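Local coordinates for protein Poly(A) RNA polymerase GLD2 (Rattus norvegicus, PDB 6LBK) that probably adds successive adenosine monophosphates from ATP to the 3' ends of selected cytoplasmic mRNAs, and single nucleotides to certain microRNAs, using magnesium or manganese, at residues A[50-55]-A[365-370]; A[58-63]-A[203-208]. The protein carries 1 engineered substitution. All coordinates share one frame; numbering follows the deposited sequence.

Contact 1: residues A[50-55]-A[365-370]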
loop_
_atom_site.group_PDB
_atom_site.type_symbol
_atom_site.label_atom_id
_atom_site.label_comp_id
_atom_site.label_asym_id
_atom_site.label_seq_id
_atom_site.Cartn_x
_atom_site.Cartn_y
_atom_site.Cartn_z
ATOM N N ASP A 50 -15.670 7.270 21.567
ATOM C CA ASP A 50 -16.913 6.744 21.017
ATOM C C ASP A 50 -16.735 5.280 20.607
ATOM O O ASP A 50 -15.616 4.749 20.556
ATOM C CB ASP A 50 -17.330 7.573 19.793
ATOM C CG ASP A 50 -16.202 7.645 18.713
ATOM O OD1 ASP A 50 -15.088 8.153 19.019
ATOM O OD2 ASP A 50 -16.413 7.157 17.572
ATOM N N LYS A 51 -17.848 4.633 20.235
ATOM C CA LYS A 51 -17.793 3.197 19.951
ATOM C C LYS A 51 -17.065 2.900 18.644
ATOM O O LYS A 51 -16.287 1.944 18.567
ATOM C CB LYS A 51 -19.206 2.608 19.918
ATOM C CG LYS A 51 -19.278 1.087 19.698
ATOM C CD LYS A 51 -20.735 0.677 19.477
ATOM C CE LYS A 51 -20.947 -0.838 19.467
ATOM N NZ LYS A 51 -22.332 -1.245 19.973
ATOM N N LEU A 52 -17.349 3.671 17.593
ATOM C CA LEU A 52 -16.733 3.417 16.295
ATOM C C LEU A 52 -15.214 3.558 16.360
ATOM O O LEU A 52 -14.481 2.697 15.851
ATOM C CB LEU A 52 -17.344 4.344 15.242
ATOM C CG LEU A 52 -16.839 4.234 13.806
ATOM C CD1 LEU A 52 -16.843 2.791 13.317
ATOM C CD2 LEU A 52 -17.662 5.121 12.876
ATOM N N SER A 53 -14.721 4.612 17.024
ATOM C CA SER A 53 -13.279 4.803 17.158
ATOM C C SER A 53 -12.638 3.657 17.942
ATOM O O SER A 53 -11.569 3.158 17.559
ATOM C CB SER A 53 -12.992 6.153 17.832
ATOM O OG SER A 53 -13.388 7.257 17.025
ATOM N N GLN A 54 -13.295 3.207 19.023
ATOM C CA GLN A 54 -12.791 2.072 19.796
ATOM C C GLN A 54 -12.737 0.803 18.957
ATOM O O GLN A 54 -11.800 0.010 19.092
ATOM C CB GLN A 54 -13.640 1.820 21.048
ATOM C CG GLN A 54 -13.176 2.546 22.296
ATOM C CD GLN A 54 -14.172 2.435 23.463
ATOM O OE1 GLN A 54 -15.023 1.535 23.499
ATOM N NE2 GLN A 54 -14.069 3.360 24.415
ATOM N N GLN A 55 -13.767 0.559 18.136
ATOM C CA GLN A 55 -13.763 -0.620 17.271
ATOM C C GLN A 55 -12.660 -0.535 16.228
ATOM O O GLN A 55 -12.091 -1.562 15.852
ATOM C CB GLN A 55 -15.117 -0.792 16.580
ATOM C CG GLN A 55 -16.198 -1.342 17.468
ATOM C CD GLN A 55 -17.532 -1.247 16.810
ATOM O OE1 GLN A 55 -17.812 -0.272 16.116
ATOM N NE2 GLN A 55 -18.376 -2.253 17.017
ATOM N N ARG A 365 -23.312 4.500 13.499
ATOM C CA ARG A 365 -21.872 4.676 13.722
ATOM C C ARG A 365 -21.239 3.491 14.449
ATOM O O ARG A 365 -20.684 3.640 15.545
ATOM C CB ARG A 365 -21.597 5.994 14.450
ATOM C CG ARG A 365 -21.759 7.130 13.479
ATOM C CD ARG A 365 -21.230 8.461 13.923
ATOM N NE ARG A 365 -21.743 9.469 12.993
ATOM C CZ ARG A 365 -21.451 10.763 13.035
ATOM N NH1 ARG A 365 -20.632 11.232 13.971
ATOM N NH2 ARG A 365 -21.978 11.589 12.135
ATOM N N ASP A 366 -21.447 2.299 13.891
ATOM C CA ASP A 366 -20.821 1.048 14.302
ATOM C C ASP A 366 -20.016 0.534 13.116
ATOM O O ASP A 366 -20.494 0.582 11.976
ATOM C CB ASP A 366 -21.910 0.041 14.741
ATOM C CG ASP A 366 -21.345 -1.228 15.375
ATOM O OD1 ASP A 366 -20.277 -1.708 14.933
ATOM O OD2 ASP A 366 -21.980 -1.748 16.317
ATOM N N LEU A 367 -18.777 0.082 13.376
ATOM C CA LEU A 367 -17.936 -0.463 12.307
ATOM C C LEU A 367 -18.569 -1.689 11.669
ATOM O O LEU A 367 -18.219 -2.035 10.541
ATOM C CB LEU A 367 -16.533 -0.793 12.821
ATOM C CG LEU A 367 -15.472 -1.083 11.748
ATOM C CD1 LEU A 367 -15.186 0.130 10.918
ATOM C CD2 LEU A 367 -14.215 -1.538 12.394
ATOM N N ASN A 368 -19.476 -2.365 12.383
ATOM C CA ASN A 368 -20.206 -3.507 11.838
ATOM C C ASN A 368 -21.124 -3.128 10.675
ATOM O O ASN A 368 -21.577 -4.018 9.947
ATOM C CB ASN A 368 -21.035 -4.182 12.931
ATOM C CG ASN A 368 -20.329 -5.368 13.560
ATOM O OD1 ASN A 368 -20.111 -6.391 12.905
ATOM N ND2 ASN A 368 -19.994 -5.251 14.848
ATOM N N SER A 369 -21.474 -1.843 10.523
ATOM C CA SER A 369 -22.352 -1.448 9.422
ATOM C C SER A 369 -21.660 -1.536 8.062
ATOM O O SER A 369 -22.334 -1.726 7.041
ATOM C CB SER A 369 -22.876 -0.033 9.655
ATOM O OG SER A 369 -23.657 0.019 10.837
ATOM N N VAL A 370 -20.337 -1.395 8.027
ATOM C CA VAL A 370 -19.593 -1.409 6.774
ATOM C C VAL A 370 -18.592 -2.556 6.691
ATOM O O VAL A 370 -18.133 -2.877 5.581
ATOM C CB VAL A 370 -18.878 -0.057 6.543
ATOM C CG1 VAL A 370 -19.921 1.071 6.567
ATOM C CG2 VAL A 370 -17.777 0.172 7.594
#
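The side-chain amide of Gln-55 and the carboxylate of Asp-366 meet with their planes 53° apart, so they neither stack nor share a plane. Asp-366 OD1 accepts from both faces: Gln-55 NE2 (2.9 Å) approaches one face, staying close to its own amide plane, and the backbone N of Asn-368 (2.8 Å) approaches the opposite one. The second bond closes an Asx turn. The other end of the amide reaches the backbone, where Leu-367 N donates to Gln-55 OE1 (2.9 Å) from above the carbonyl plane with a nearly straight N-H...O angle of 166°. Bonds at both OE1 and NE2 fix which way the amide is turned; OE1 comes to 3.1 Å from Asp-366 OD1, a close approach of two acceptors and not a bond. Asp-366 comes within range because its CG stands anti to its backbone N (chi1 -172°), folding the carboxylate back toward helix 51-63. A leucine in place of Gln-55 would probably leave Leu-367 N without its acceptor and one face of Asp-366 OD1 without its donor. At OD2 of the same carboxylate, Lys-51 arrives with an extended chain and forms a long salt bridge, NZ to OD2 being 3.7 Å. Beside this polar group Leu-52 supplies the apolar part: its CB lies 3.4 Å from the carbonyl oxygen of Arg-365, and its CD1 packs on Leu-367 CB (3.6 Å). Asp-50 caps the helix, its OD2 accepting from Ser-53 N, while Ser-53 OG also bonds to Gly-284 N. The geometry is thus that of an N-capped helix start joined to an Asx turn. It brings segments near the two ends of the modelled chain together on the helical part of the catalytic core, consistent with the folding of Cid1-type poly(A) polymerases.

Contact 2: residues A[58-63]-A[203-208]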
loop_
_atom_site.group_PDB
_atom_site.type_symbol
_atom_site.label_atom_id
_atom_site.label_comp_id
_atom_site.label_asym_id
_atom_site.label_seq_id
_atom_site.Cartn_x
_atom_site.Cartn_y
_atom_site.Cartn_z
ATOM N N GLU A 58 -9.571 -1.430 18.123
ATOM C CA GLU A 58 -9.613 -2.867 18.402
ATOM C C GLU A 58 -9.216 -3.680 17.172
ATOM O O GLU A 58 -8.396 -4.606 17.255
ATOM C CB GLU A 58 -11.009 -3.267 18.894
ATOM C CG GLU A 58 -11.127 -3.467 20.391
ATOM C CD GLU A 58 -12.580 -3.564 20.876
ATOM O OE1 GLU A 58 -13.319 -4.457 20.404
ATOM O OE2 GLU A 58 -12.976 -2.763 21.758
ATOM N N LEU A 59 -9.784 -3.334 16.014
ATOM C CA LEU A 59 -9.422 -4.010 14.774
ATOM C C LEU A 59 -7.963 -3.740 14.412
ATOM O O LEU A 59 -7.245 -4.641 13.951
ATOM C CB LEU A 59 -10.351 -3.553 13.645
ATOM C CG LEU A 59 -10.142 -4.194 12.277
ATOM C CD1 LEU A 59 -10.710 -5.590 12.283
ATOM C CD2 LEU A 59 -10.789 -3.367 11.204
ATOM N N PHE A 60 -7.507 -2.504 14.622
ATOM C CA PHE A 60 -6.122 -2.168 14.343
ATOM C C PHE A 60 -5.179 -3.036 15.160
ATOM O O PHE A 60 -4.264 -3.661 14.619
ATOM C CB PHE A 60 -5.879 -0.689 14.625
ATOM C CG PHE A 60 -4.448 -0.300 14.502
ATOM C CD1 PHE A 60 -3.731 -0.624 13.343
ATOM C CD2 PHE A 60 -3.816 0.383 15.523
ATOM C CE1 PHE A 60 -2.389 -0.296 13.215
ATOM C CE2 PHE A 60 -2.482 0.736 15.406
ATOM C CZ PHE A 60 -1.760 0.393 14.241
ATOM N N GLU A 61 -5.422 -3.123 16.464
ATOM C CA GLU A 61 -4.486 -3.797 17.346
ATOM C C GLU A 61 -4.511 -5.309 17.164
ATOM O O GLU A 61 -3.468 -5.962 17.316
ATOM C CB GLU A 61 -4.826 -3.437 18.780
ATOM C CG GLU A 61 -4.719 -1.966 19.061
ATOM C CD GLU A 61 -4.382 -1.699 20.498
ATOM O OE1 GLU A 61 -5.222 -1.079 21.199
ATOM O OE2 GLU A 61 -3.286 -2.128 20.924
ATOM N N THR A 62 -5.665 -5.888 16.799
ATOM C CA THR A 62 -5.650 -7.332 16.580
ATOM C C THR A 62 -5.192 -7.733 15.172
ATOM O O THR A 62 -4.662 -8.840 15.010
ATOM C CB THR A 62 -7.026 -7.940 16.902
ATOM O OG1 THR A 62 -8.042 -7.339 16.086
ATOM C CG2 THR A 62 -7.373 -7.753 18.386
ATOM N N CYS A 63 -5.293 -6.853 14.170
ATOM C CA CYS A 63 -4.882 -7.239 12.819
ATOM C C CYS A 63 -3.542 -6.648 12.376
ATOM O O CYS A 63 -2.981 -7.127 11.394
ATOM C CB CYS A 63 -5.950 -6.858 11.784
ATOM S SG CYS A 63 -7.503 -7.753 11.937
ATOM N N LEU A 203 -6.401 4.132 10.549
ATOM C CA LEU A 203 -7.343 4.476 9.498
ATOM C C LEU A 203 -7.049 3.684 8.242
ATOM O O LEU A 203 -7.951 3.111 7.623
ATOM C CB LEU A 203 -7.263 5.964 9.194
ATOM C CG LEU A 203 -8.415 6.362 8.279
ATOM C CD1 LEU A 203 -9.729 6.486 9.149
ATOM C CD2 LEU A 203 -8.153 7.603 7.417
ATOM N N VAL A 204 -5.777 3.639 7.850
ATOM C CA VAL A 204 -5.414 2.912 6.646
ATOM C C VAL A 204 -5.787 1.441 6.781
ATOM O O VAL A 204 -6.281 0.824 5.829
ATOM C CB VAL A 204 -3.921 3.118 6.340
ATOM C CG1 VAL A 204 -3.384 1.988 5.475
ATOM C CG2 VAL A 204 -3.685 4.505 5.669
ATOM N N LEU A 205 -5.592 0.863 7.966
ATOM C CA LEU A 205 -5.845 -0.566 8.121
ATOM C C LEU A 205 -7.340 -0.871 8.023
ATOM O O LEU A 205 -7.750 -1.807 7.320
ATOM C CB LEU A 205 -5.256 -1.069 9.445
ATOM C CG LEU A 205 -5.250 -2.540 9.900
ATOM C CD1 LEU A 205 -6.623 -3.222 10.012
ATOM C CD2 LEU A 205 -4.325 -3.323 8.986
ATOM N N VAL A 206 -8.172 -0.117 8.754
ATOM C CA VAL A 206 -9.609 -0.381 8.680
ATOM C C VAL A 206 -10.108 -0.164 7.260
ATOM O O VAL A 206 -10.983 -0.886 6.776
ATOM C CB VAL A 206 -10.387 0.493 9.683
ATOM C CG1 VAL A 206 -10.324 1.994 9.287
ATOM C CG2 VAL A 206 -11.819 0.021 9.763
ATOM N N ILE A 207 -9.519 0.797 6.554
ATOM C CA ILE A 207 -9.925 1.090 5.190
ATOM C C ILE A 207 -9.490 -0.019 4.225
ATOM O O ILE A 207 -10.248 -0.400 3.322
ATOM C CB ILE A 207 -9.370 2.470 4.820
ATOM C CG1 ILE A 207 -10.192 3.542 5.576
ATOM C CG2 ILE A 207 -9.390 2.666 3.348
ATOM C CD1 ILE A 207 -9.738 4.983 5.350
ATOM N N LYS A 208 -8.288 -0.580 4.409
ATOM C CA LYS A 208 -7.876 -1.747 3.625
ATOM C C LYS A 208 -8.819 -2.925 3.861
ATOM O O LYS A 208 -9.276 -3.568 2.911
ATOM C CB LYS A 208 -6.445 -2.154 3.987
ATOM C CG LYS A 208 -5.330 -1.526 3.180
ATOM C CD LYS A 208 -4.025 -2.077 3.698
ATOM C CE LYS A 208 -2.836 -1.614 2.906
ATOM N NZ LYS A 208 -1.731 -2.618 2.972
#
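Leu-205 of helix 200-213 touches three residues near the end of helix 51-63: Phe-60, Cys-63 and Leu-59. Its CB lies 4.2 Å from Phe-60 CD1 and meets the ring obliquely. The CG atom is at practically the same distance from that ring carbon, so the first two side-chain carbons both run along Phe-60. With CG anti to the backbone N (chi1 -176°), the chain then reaches across to helix 51-63. There the CD1 methyl settles between two residues one turn apart: it is 4.1 Å from Cys-63 CB and 4.3 Å from Leu-59 CG, with the carbonyl oxygen of Leu-59 at a similar range. Cys-63 therefore touches through its beta carbon; its SG is 5.0 Å from the same Leu-205 CD1. One residue further along helix 200-213, Val-206 adds a second point of packing. Its CG2 stands 3.8 Å from Leu-59 CD2, and the two side chains cross at about a right angle. Leu-59 thus serves both partners, with its CG near Leu-205 and its CD2 branch on Val-206. No hydrogen bond spans the interface, and all five touching residues are buried, so the contact is purely apolar packing. The two short helical segments cross at 86°, their axes approaching to 9.2 Å. Such a steep crossing confines the interface to few residues, in keeping with its modest buried area of 206 Å². Helix 200-213 is enclosed by more than this crossing: Leu-203 and Ile-207 pack on helices 226-239 and 283-297, and Val-204 touches Val-233 of helix 226-239. Lys-208 NZ bonds to Phe-103 O, while the backbone of Cys-63 bonds to that of Arg-106, tying both helices to the region between strands 91-96 and 110-116.

Helix 51-63 carries both contacts: its first turn takes part in contact 1 and its last in contact 2, their centres about 12 Å apart. Along the chain, contact 2 is nested within the loop that contact 1 closes. Leu-367 joins them physically, its CD1 packing on Val-206 CG2 at 3.6 Å. Its other methyl, CD2, is 4.1 Å from Leu-59 CD2, so one leucine of the C-terminal segment touches both helices of contact 2. The polar, partly exposed attachment thereby passes into a buried apolar crossing. Both contacts lie away from Asp-109 and Asp-111, the probable catalytic magnesium ligands.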